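Local coordinates for heterokaryon incompatibility protein s (Podospora anserina, PDB 2WVQ), which controls vegetative (heterokaryon) incompatibility between fungal colonies and forms the [het-s] prion through a domain lying beyond the globular, largely helical part present here, at residues Glu89-Leu92 against Leu93-Ser97; Val164-Val167 against Ala168-Asp172. The protein carries 2 engineered substitutions. One frame throughout, in Å; residues are numbered along the deposited sequence.

How the interactions relate
Interaction 1 lies within helix 79-108 and interaction 2 within helix 157-176 of the globular domain; their centres are 12 Å apart and the two helices pack directly on each other. Phe170 of interaction 2 is the main point of contact with interaction 1: Ile91 CG1 stands 3.6 Å from Phe170 CD1, and Glu90 OE1 lies 3.5 Å from Phe170 CZ. Beside it, Leu94 CD2 touches Gln166 CB at 3.5 Å, so Glu90, Ile91 and Leu94 of helix 79-108 meet Gln166 and Phe170 of helix 157-176. Both contacts also reach the second subunit, interaction 1 through Glu89, Glu90 and Ser97 among others, interaction 2 through Gln166 and Phe170, which joins this helix pair to the dimer interface.

Interaction 1: Glu89-Leu92 against Leu93-Ser97; sequences EEIL and LLFES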
# COMPACT_ATOMS: atom_id res chain seq x y z
N GLU A 89 -3.91 10.48 6.58
CA GLU A 89 -2.91 10.76 5.54
C GLU A 89 -2.53 9.44 4.83
O GLU A 89 -2.49 9.40 3.60
CB GLU A 89 -1.66 11.46 6.10
CG GLU A 89 -1.85 12.91 6.42
CD GLU A 89 -0.77 13.47 7.33
OE1 GLU A 89 -0.71 14.71 7.43
OE2 GLU A 89 -0.01 12.70 7.95
N GLU A 90 -2.29 8.37 5.60
CA GLU A 90 -2.02 7.05 5.02
C GLU A 90 -3.19 6.44 4.18
O GLU A 90 -2.93 5.80 3.15
CB GLU A 90 -1.47 6.09 6.07
CG GLU A 90 -0.30 5.23 5.49
CD GLU A 90 0.27 4.23 6.45
OE1 GLU A 90 0.53 3.08 6.02
OE2 GLU A 90 0.46 4.58 7.65
N ILE A 91 -4.45 6.67 4.57
CA ILE A 91 -5.59 6.26 3.68
C ILE A 91 -5.52 7.01 2.33
O ILE A 91 -5.73 6.40 1.27
CB ILE A 91 -7.03 6.42 4.37
CG1 ILE A 91 -7.17 5.46 5.54
CG2 ILE A 91 -8.18 6.15 3.36
CD1 ILE A 91 -8.30 5.81 6.55
N LEU A 92 -5.21 8.30 2.39
CA LEU A 92 -4.98 9.10 1.19
C LEU A 92 -3.88 8.57 0.25
O LEU A 92 -4.08 8.52 -0.98
CB LEU A 92 -4.72 10.58 1.53
CG LEU A 92 -5.87 11.63 1.44
CD1 LEU A 92 -7.26 11.10 1.35
CD2 LEU A 92 -5.78 12.81 2.43
N LEU A 93 -2.73 8.22 0.83
CA LEU A 93 -1.60 7.55 0.11
C LEU A 93 -2.04 6.22 -0.55
O LEU A 93 -1.59 5.88 -1.65
CB LEU A 93 -0.44 7.30 1.08
CG LEU A 93 0.78 8.20 1.22
CD1 LEU A 93 0.58 9.62 0.73
CD2 LEU A 93 1.33 8.17 2.63
N LEU A 94 -2.85 5.46 0.16
CA LEU A 94 -3.48 4.23 -0.30
C LEU A 94 -4.24 4.39 -1.63
O LEU A 94 -4.12 3.57 -2.54
CB LEU A 94 -4.44 3.73 0.81
CG LEU A 94 -5.06 2.34 0.71
CD1 LEU A 94 -3.90 1.34 0.46
CD2 LEU A 94 -5.79 2.00 2.02
N PHE A 95 -5.04 5.45 -1.71
CA PHE A 95 -5.83 5.78 -2.88
C PHE A 95 -4.94 6.40 -3.99
O PHE A 95 -5.11 6.09 -5.17
CB PHE A 95 -7.00 6.73 -2.49
CG PHE A 95 -8.20 6.02 -1.89
CD1 PHE A 95 -8.45 6.06 -0.50
CD2 PHE A 95 -9.08 5.31 -2.72
CE1 PHE A 95 -9.57 5.36 0.06
CE2 PHE A 95 -10.25 4.64 -2.18
CZ PHE A 95 -10.48 4.66 -0.79
N GLU A 96 -3.97 7.23 -3.60
CA GLU A 96 -3.01 7.76 -4.57
C GLU A 96 -2.27 6.61 -5.33
O GLU A 96 -2.27 6.61 -6.55
CB GLU A 96 -2.02 8.72 -3.89
CG GLU A 96 -1.42 9.72 -4.84
CD GLU A 96 -0.27 10.50 -4.23
OE1 GLU A 96 0.47 11.12 -5.02
OE2 GLU A 96 -0.12 10.51 -2.99
N SER A 97 -1.70 5.66 -4.60
CA SER A 97 -1.11 4.43 -5.15
C SER A 97 -2.00 3.63 -6.10
O SER A 97 -1.52 3.17 -7.17
CB SER A 97 -0.65 3.51 -3.99
OG SER A 97 0.30 4.19 -3.19
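The Phe95 ring meets Ile91 at its edge: Ile91 CG2 lies in the ring plane, 3.7 Å from Phe95 CE1, and the carbonyl oxygen of Ile91 also sits near that plane, 3.3 Å from Phe95 CD1. The two side chains run side by side in the same direction. With chi1 at -81°, Phe95 CG is anti to its own carbonyl carbon, which swings the ring back along the helix over the preceding turn; Ile91 turns its CG2 branch, rather than CG1, to the ring. Outside this segment pair, Phe29 stacks edge-to-face with Phe95, and Cys25 and Cys28 of helix 18-28 pack against Ile91 and Phe95.

Leu94 lies one turn after Ile91 and presses its CB on the Ile91 carbonyl oxygen at 3.0 Å. Beneath the side chains runs the i to i+4 ladder. Leu93 N binds Glu89 O in the carbonyl plane at 3.0 Å, whereas Leu94 N approaches Glu90 O tilted 26° from that plane. Phe95 N bonds Ile91 O at 3.2 Å and reaches Leu92 O only weakly; Glu96 N closes on Leu92 O at 2.9 Å. The next carbonyl, Leu93 O, is gripped twice, by Ser97 N and by Ser97 OG at 3.0 Å, from opposite faces of the carbonyl plane; this fixes the rotation of the serine hydroxyl.

Glu89 and Glu90 carry their carboxylates to the subunit interface, where they form salt bridges with Lys100 and Arg104 of the second subunit respectively; Glu90 OE2 also bonds Thr101 OG1 of that subunit, and Leu93 packs on its Ser97. The arrangement is that of a regular alpha-helix in the mainly helical globular domain, with an apolar Ile91-Phe95 side packed against helix 18-28, Ile91 also meeting helix 157-176, and a charged flank facing the dimer partner.

Interaction 2: Val164-Val167 against Ala168-Asp172; sequences VDQV and ARFVD
Gln166 and Phe170 lie alongside each other, one turn apart, with Gln166 NE2 3.8 Å from Phe170 CE1 and the amide and ring planes 35° apart. A bend at chi2 carries the glutamine amide toward the ring, while its OE1 accepts a hydrogen bond from Lys162 of the second subunit. The ring also passes close to the Gln166 carbonyl, with Phe170 CD1 3.1 Å from Gln166 O.

Apolar contact is looser: Val167 CG1 and Val171 CG2 are 4.2 Å apart, their side chains set at a slant. Val171 CG2 lies 3.3 Å from Val167 O, and Val171 faces helix 42-62.

The backbone bonds Ala168 N to Val164 O, Arg169 N to Asp165 O, Phe170 N to Gln166 O and Val171 N to Val167 O are those of an unbroken alpha-helix.

Charge enters through Arg169, whose chain, bent at chi2 (-30°) and chi3, folds back so that Ala168 CB sits 3.5 Å above the centre of the guanidinium. Its NH1 makes a 3.2 Å salt bridge to Asp172 OD1, while NH2 bonds Gly210 O. Asp172 OD2 in turn pairs with Arg55. The aspartate is thus shared between two arginines, a network that probably stabilises its negative charge and ties helix 157-176 to helix 42-62.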
# COMPACT_ATOMS: atom_id res chain seq x y z
N VAL A 164 -9.95 -2.45 0.40
CA VAL A 164 -10.95 -2.84 1.37
C VAL A 164 -10.31 -3.28 2.68
O VAL A 164 -10.70 -2.78 3.75
CB VAL A 164 -11.93 -3.92 0.79
CG1 VAL A 164 -12.62 -4.66 1.89
CG2 VAL A 164 -12.96 -3.25 -0.16
N ASP A 165 -9.32 -4.17 2.58
CA ASP A 165 -8.58 -4.73 3.70
C ASP A 165 -7.77 -3.70 4.48
O ASP A 165 -7.79 -3.69 5.71
CB ASP A 165 -7.65 -5.88 3.25
CG ASP A 165 -8.42 -7.11 2.72
OD1 ASP A 165 -7.75 -8.07 2.23
OD2 ASP A 165 -9.67 -7.13 2.77
N GLN A 166 -7.02 -2.86 3.77
CA GLN A 166 -6.27 -1.79 4.43
C GLN A 166 -7.18 -0.72 5.06
O GLN A 166 -6.86 -0.21 6.14
CB GLN A 166 -5.26 -1.18 3.48
CG GLN A 166 -4.13 -2.14 3.10
CD GLN A 166 -2.79 -1.45 3.02
OE1 GLN A 166 -2.04 -1.64 2.05
NE2 GLN A 166 -2.43 -0.69 4.07
N VAL A 167 -8.29 -0.36 4.41
CA VAL A 167 -9.23 0.62 5.02
C VAL A 167 -9.83 0.07 6.31
O VAL A 167 -9.92 0.81 7.29
CB VAL A 167 -10.29 1.24 4.02
CG1 VAL A 167 -11.37 2.11 4.76
CG2 VAL A 167 -9.59 2.14 2.95
N ALA A 168 -10.19 -1.22 6.34
CA ALA A 168 -10.74 -1.89 7.53
C ALA A 168 -9.74 -1.85 8.68
O ALA A 168 -10.10 -1.49 9.81
CB ALA A 168 -11.15 -3.35 7.22
N ARG A 169 -8.48 -2.18 8.38
CA ARG A 169 -7.40 -2.09 9.36
C ARG A 169 -7.13 -0.66 9.84
O ARG A 169 -6.90 -0.44 11.03
CB ARG A 169 -6.10 -2.77 8.87
CG ARG A 169 -6.22 -4.28 8.53
CD ARG A 169 -7.29 -5.00 9.36
NE ARG A 169 -8.11 -5.85 8.49
CZ ARG A 169 -9.39 -6.16 8.69
NH1 ARG A 169 -10.06 -5.68 9.74
NH2 ARG A 169 -10.01 -6.95 7.82
N PHE A 170 -7.20 0.31 8.95
CA PHE A 170 -7.01 1.69 9.34
C PHE A 170 -8.14 2.19 10.26
O PHE A 170 -7.87 2.95 11.18
CB PHE A 170 -6.83 2.61 8.14
CG PHE A 170 -5.45 2.54 7.49
CD1 PHE A 170 -5.33 2.45 6.09
CD2 PHE A 170 -4.28 2.60 8.24
CE1 PHE A 170 -4.08 2.43 5.48
CE2 PHE A 170 -3.03 2.56 7.63
CZ PHE A 170 -2.93 2.47 6.24
N VAL A 171 -9.39 1.77 10.01
CA VAL A 171 -10.55 2.16 10.82
C VAL A 171 -10.51 1.40 12.16
O VAL A 171 -10.97 1.95 13.17
CB VAL A 171 -11.93 2.08 10.05
CG1 VAL A 171 -13.11 2.51 10.95
CG2 VAL A 171 -11.95 2.94 8.81
N ASP A 172 -9.92 0.19 12.19
CA ASP A 172 -9.59 -0.49 13.46
C ASP A 172 -8.68 0.38 14.32
O ASP A 172 -8.95 0.56 15.52
CB ASP A 172 -8.87 -1.84 13.25
CG ASP A 172 -9.76 -2.93 12.67
OD1 ASP A 172 -9.22 -4.00 12.27
OD2 ASP A 172 -10.99 -2.74 12.61